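Local coordinates for nodulation protein S (Bradyrhizobium sp., PDB 3OFK), which probably uses S-adenosyl-L-methionine to N-methylate a nod factor precursor, and binds S-adenosyl-L-homocysteine, at residues A[173-186]-A[194-206]. Numbering follows the deposited sequence.
Sequences ITILTEALTEVERV and DEDCLLARFRNPE
Phe-202 packs its ring against Leu-176 and Ile-173 of helix 169-179, on one face of the hairpin made by strands 181-189 and 196-203. Leu-176 lays CB over one ring face, 4.0 Å from the centroid, in a CH-pi contact. At the ring edge, in plane, stand Thr-177 OG1 and Ile-173 CG2. Ile-173 CD1 runs on to Leu-198 CD2 at 3.4 Å, a tight fit. With CG beside the backbone N and anti to the carbonyl carbon (chi1 -66°), the ring is carried to the helix. Replacing Phe-202 by alanine would probably leave Leu-176 and Ile-173 facing a gap between helix and sheet.

The outer strand is more open to solvent. Val-183 and Glu-184 both face Arg-201 in a classic beta bulge. Val-183 N bonds to Arg-201 O at 2.8 Å, while the bond from Glu-184 N is weak at 3.4 Å. A water joins Glu-184 OE1 to Arg-201 NH1. Glu-184 OE2 also forms a salt bridge with Arg-44, and Arg-201 NH2 a hydrogen bond with Ser-49. On the ring's side of the sheet, exposed Arg-185 grips Glu-182 side-on, NE to OE2 and NH2 to OE1 (2.7 Å), within one strand. Apolar contacts thus fix the helix on the sheet of this Rossmann-like methyltransferase fold, while backbone bonds hold the edge strand to its neighbour.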
# COMPACT_ATOMS: atom_id res chain seq x y z
N ILE A 173 2.17 12.66 -0.36
CA ILE A 173 3.62 12.93 -0.40
C ILE A 173 3.92 14.20 0.38
O ILE A 173 4.89 14.26 1.15
CB ILE A 173 4.14 12.99 -1.86
CG1 ILE A 173 4.23 11.57 -2.46
CG2 ILE A 173 5.51 13.63 -1.93
CD1 ILE A 173 4.46 11.53 -3.93
N THR A 174 3.08 15.23 0.18
CA THR A 174 3.24 16.49 0.88
C THR A 174 3.24 16.31 2.39
O THR A 174 4.10 16.88 3.09
CB THR A 174 2.19 17.53 0.44
OG1 THR A 174 2.40 17.83 -0.94
CG2 THR A 174 2.30 18.85 1.25
N ILE A 175 2.28 15.54 2.88
CA ILE A 175 2.08 15.31 4.31
C ILE A 175 3.20 14.41 4.85
O ILE A 175 3.77 14.68 5.92
CB ILE A 175 0.72 14.64 4.60
CG1 ILE A 175 -0.44 15.60 4.24
CG2 ILE A 175 0.64 14.20 6.06
CD1 ILE A 175 -1.84 14.94 4.29
N LEU A 176 3.52 13.37 4.10
CA LEU A 176 4.64 12.49 4.45
C LEU A 176 5.92 13.28 4.64
O LEU A 176 6.67 12.99 5.56
CB LEU A 176 4.84 11.41 3.39
CG LEU A 176 3.83 10.28 3.38
CD1 LEU A 176 4.03 9.37 2.17
CD2 LEU A 176 3.95 9.49 4.64
N THR A 177 6.16 14.27 3.77
CA THR A 177 7.40 15.04 3.75
C THR A 177 7.62 15.92 5.01
O THR A 177 8.77 16.32 5.30
CB THR A 177 7.50 15.92 2.43
OG1 THR A 177 7.34 15.09 1.26
CG2 THR A 177 8.86 16.69 2.35
N GLU A 178 6.54 16.21 5.75
CA GLU A 178 6.59 16.99 6.99
C GLU A 178 7.26 16.21 8.10
O GLU A 178 7.84 16.79 9.02
CB GLU A 178 5.17 17.37 7.47
CG GLU A 178 4.32 18.24 6.52
CD GLU A 178 2.81 18.20 6.81
OE1 GLU A 178 2.02 18.64 5.94
OE2 GLU A 178 2.40 17.75 7.90
N ALA A 179 7.14 14.88 8.05
CA ALA A 179 7.73 14.02 9.07
C ALA A 179 8.97 13.23 8.56
O ALA A 179 9.84 12.85 9.35
CB ALA A 179 6.66 13.05 9.60
N LEU A 180 9.04 13.01 7.25
CA LEU A 180 10.04 12.11 6.66
C LEU A 180 10.81 12.80 5.55
O LEU A 180 10.37 13.82 5.03
CB LEU A 180 9.38 10.85 6.10
CG LEU A 180 8.58 9.97 7.07
CD1 LEU A 180 7.86 8.84 6.30
CD2 LEU A 180 9.49 9.40 8.13
N THR A 181 11.95 12.21 5.19
CA THR A 181 12.84 12.73 4.15
C THR A 181 12.65 11.93 2.85
O THR A 181 12.82 10.72 2.82
CB THR A 181 14.33 12.67 4.62
OG1 THR A 181 14.53 13.53 5.75
CG2 THR A 181 15.31 13.08 3.50
N GLU A 182 12.27 12.61 1.77
CA GLU A 182 12.11 11.93 0.48
C GLU A 182 13.48 11.52 -0.05
O GLU A 182 14.38 12.38 -0.17
CB GLU A 182 11.39 12.81 -0.55
CG GLU A 182 11.00 12.02 -1.80
CD GLU A 182 10.24 12.83 -2.84
OE1 GLU A 182 9.24 13.51 -2.50
OE2 GLU A 182 10.61 12.77 -4.03
N VAL A 183 13.67 10.23 -0.35
CA VAL A 183 14.96 9.74 -0.88
C VAL A 183 14.92 9.49 -2.40
O VAL A 183 15.97 9.51 -3.05
CB VAL A 183 15.46 8.45 -0.17
CG1 VAL A 183 15.26 8.52 1.34
CG2 VAL A 183 14.79 7.21 -0.73
N GLU A 184 13.73 9.25 -2.95
CA GLU A 184 13.56 8.92 -4.37
C GLU A 184 12.09 8.92 -4.73
O GLU A 184 11.26 8.69 -3.86
CB GLU A 184 14.12 7.51 -4.66
CG GLU A 184 14.17 7.15 -6.15
CD GLU A 184 14.72 5.77 -6.43
OE1 GLU A 184 15.20 5.07 -5.50
OE2 GLU A 184 14.66 5.38 -7.61
N ARG A 185 11.77 9.14 -6.01
CA ARG A 185 10.39 8.94 -6.50
C ARG A 185 10.38 8.39 -7.91
O ARG A 185 11.38 8.46 -8.61
CB ARG A 185 9.59 10.24 -6.44
CG ARG A 185 10.09 11.36 -7.37
CD ARG A 185 9.06 12.46 -7.47
NE ARG A 185 8.78 13.00 -6.15
CZ ARG A 185 7.74 13.76 -5.84
NH1 ARG A 185 6.85 14.12 -6.75
NH2 ARG A 185 7.61 14.17 -4.58
N VAL A 186 9.24 7.85 -8.31
CA VAL A 186 9.05 7.33 -9.66
C VAL A 186 7.63 7.50 -10.08
O VAL A 186 6.72 7.33 -9.29
CB VAL A 186 9.33 5.79 -9.83
CG1 VAL A 186 10.54 5.57 -10.71
CG2 VAL A 186 9.43 5.06 -8.49
N ASP A 194 -6.56 6.80 -15.70
CA ASP A 194 -6.68 5.98 -14.46
C ASP A 194 -5.39 5.25 -14.05
O ASP A 194 -5.25 4.80 -12.91
CB ASP A 194 -7.75 4.88 -14.62
CG ASP A 194 -9.19 5.39 -14.46
OD1 ASP A 194 -10.09 4.52 -14.35
OD2 ASP A 194 -9.42 6.62 -14.45
N GLU A 195 -4.48 5.06 -15.01
CA GLU A 195 -3.23 4.34 -14.78
C GLU A 195 -2.09 5.33 -14.76
O GLU A 195 -1.35 5.49 -15.75
CB GLU A 195 -3.03 3.21 -15.82
CG GLU A 195 -3.94 2.02 -15.53
CD GLU A 195 -4.00 0.96 -16.63
OE1 GLU A 195 -3.30 1.05 -17.67
OE2 GLU A 195 -4.79 0.02 -16.43
N ASP A 196 -1.98 6.03 -13.63
CA ASP A 196 -0.97 7.07 -13.49
C ASP A 196 -0.64 7.29 -12.04
O ASP A 196 -1.35 7.99 -11.32
CB ASP A 196 -1.42 8.38 -14.11
CG ASP A 196 -0.36 9.47 -14.04
OD1 ASP A 196 0.82 9.20 -13.69
OD2 ASP A 196 -0.70 10.63 -14.34
N CYS A 197 0.48 6.70 -11.65
CA CYS A 197 0.84 6.44 -10.28
C CYS A 197 2.11 7.17 -9.94
O CYS A 197 3.00 7.30 -10.78
CB CYS A 197 1.09 4.94 -10.13
SG CYS A 197 1.60 4.46 -8.51
N LEU A 198 2.20 7.64 -8.71
CA LEU A 198 3.42 8.25 -8.19
C LEU A 198 3.85 7.37 -7.04
O LEU A 198 3.03 7.01 -6.22
CB LEU A 198 3.14 9.67 -7.68
CG LEU A 198 4.30 10.65 -7.54
CD1 LEU A 198 5.19 10.71 -8.79
CD2 LEU A 198 3.72 12.02 -7.25
N LEU A 199 5.13 6.99 -7.04
CA LEU A 199 5.71 6.27 -5.92
C LEU A 199 6.85 7.10 -5.40
O LEU A 199 7.56 7.75 -6.18
CB LEU A 199 6.24 4.89 -6.35
CG LEU A 199 5.38 4.02 -7.26
CD1 LEU A 199 5.94 2.58 -7.38
CD2 LEU A 199 4.00 3.99 -6.71
N ALA A 200 7.03 7.06 -4.09
CA ALA A 200 8.13 7.73 -3.42
C ALA A 200 8.60 6.88 -2.24
O ALA A 200 7.80 6.27 -1.52
CB ALA A 200 7.70 9.13 -2.94
N ARG A 201 9.91 6.86 -2.06
CA ARG A 201 10.55 6.17 -0.97
C ARG A 201 11.02 7.24 0.01
O ARG A 201 11.77 8.15 -0.36
CB ARG A 201 11.71 5.34 -1.50
CG ARG A 201 12.46 4.51 -0.44
CD ARG A 201 13.54 3.69 -1.12
NE ARG A 201 14.27 2.80 -0.22
CZ ARG A 201 15.54 2.96 0.18
NH1 ARG A 201 16.28 3.99 -0.23
NH2 ARG A 201 16.08 2.06 1.01
N PHE A 202 10.57 7.10 1.25
CA PHE A 202 10.92 8.05 2.32
C PHE A 202 11.83 7.41 3.36
O PHE A 202 11.75 6.20 3.61
CB PHE A 202 9.65 8.58 2.98
CG PHE A 202 8.80 9.42 2.07
CD1 PHE A 202 8.85 10.82 2.13
CD2 PHE A 202 7.92 8.83 1.18
CE1 PHE A 202 8.08 11.59 1.30
CE2 PHE A 202 7.11 9.62 0.35
CZ PHE A 202 7.19 11.00 0.42
N ARG A 203 12.73 8.20 3.94
CA ARG A 203 13.56 7.75 5.03
C ARG A 203 13.17 8.47 6.31
O ARG A 203 12.76 9.63 6.30
CB ARG A 203 15.05 8.00 4.75
CG ARG A 203 15.98 7.18 5.64
CD ARG A 203 17.48 7.36 5.34
NE ARG A 203 17.91 8.76 5.47
CZ ARG A 203 18.06 9.61 4.46
NH1 ARG A 203 17.83 9.24 3.20
NH2 ARG A 203 18.46 10.86 4.72
N ASN A 204 13.32 7.77 7.42
CA ASN A 204 13.03 8.30 8.73
C ASN A 204 14.25 9.04 9.20
O ASN A 204 15.24 8.39 9.57
CB ASN A 204 12.71 7.18 9.72
CG ASN A 204 12.04 7.68 11.00
OD1 ASN A 204 11.42 8.74 11.01
ND2 ASN A 204 12.13 6.89 12.06
N PRO A 205 14.21 10.40 9.19
CA PRO A 205 15.38 11.15 9.64
C PRO A 205 15.56 10.96 11.16
O PRO A 205 15.06 11.75 11.97
CB PRO A 205 15.01 12.59 9.25
CG PRO A 205 13.55 12.66 9.39
CD PRO A 205 13.02 11.27 9.05
N GLU A 206 16.23 9.87 11.54
CA GLU A 206 16.22 9.40 12.94
C GLU A 206 17.22 8.24 13.18
O GLU A 206 18.43 8.43 13.35
CB GLU A 206 14.78 8.97 13.31
CG GLU A 206 14.24 9.58 14.61
CD GLU A 206 14.90 9.00 15.85
OE1 GLU A 206 14.79 7.77 16.06
OE2 GLU A 206 15.53 9.76 16.62
O HOH W 1 16.23 5.02 -2.95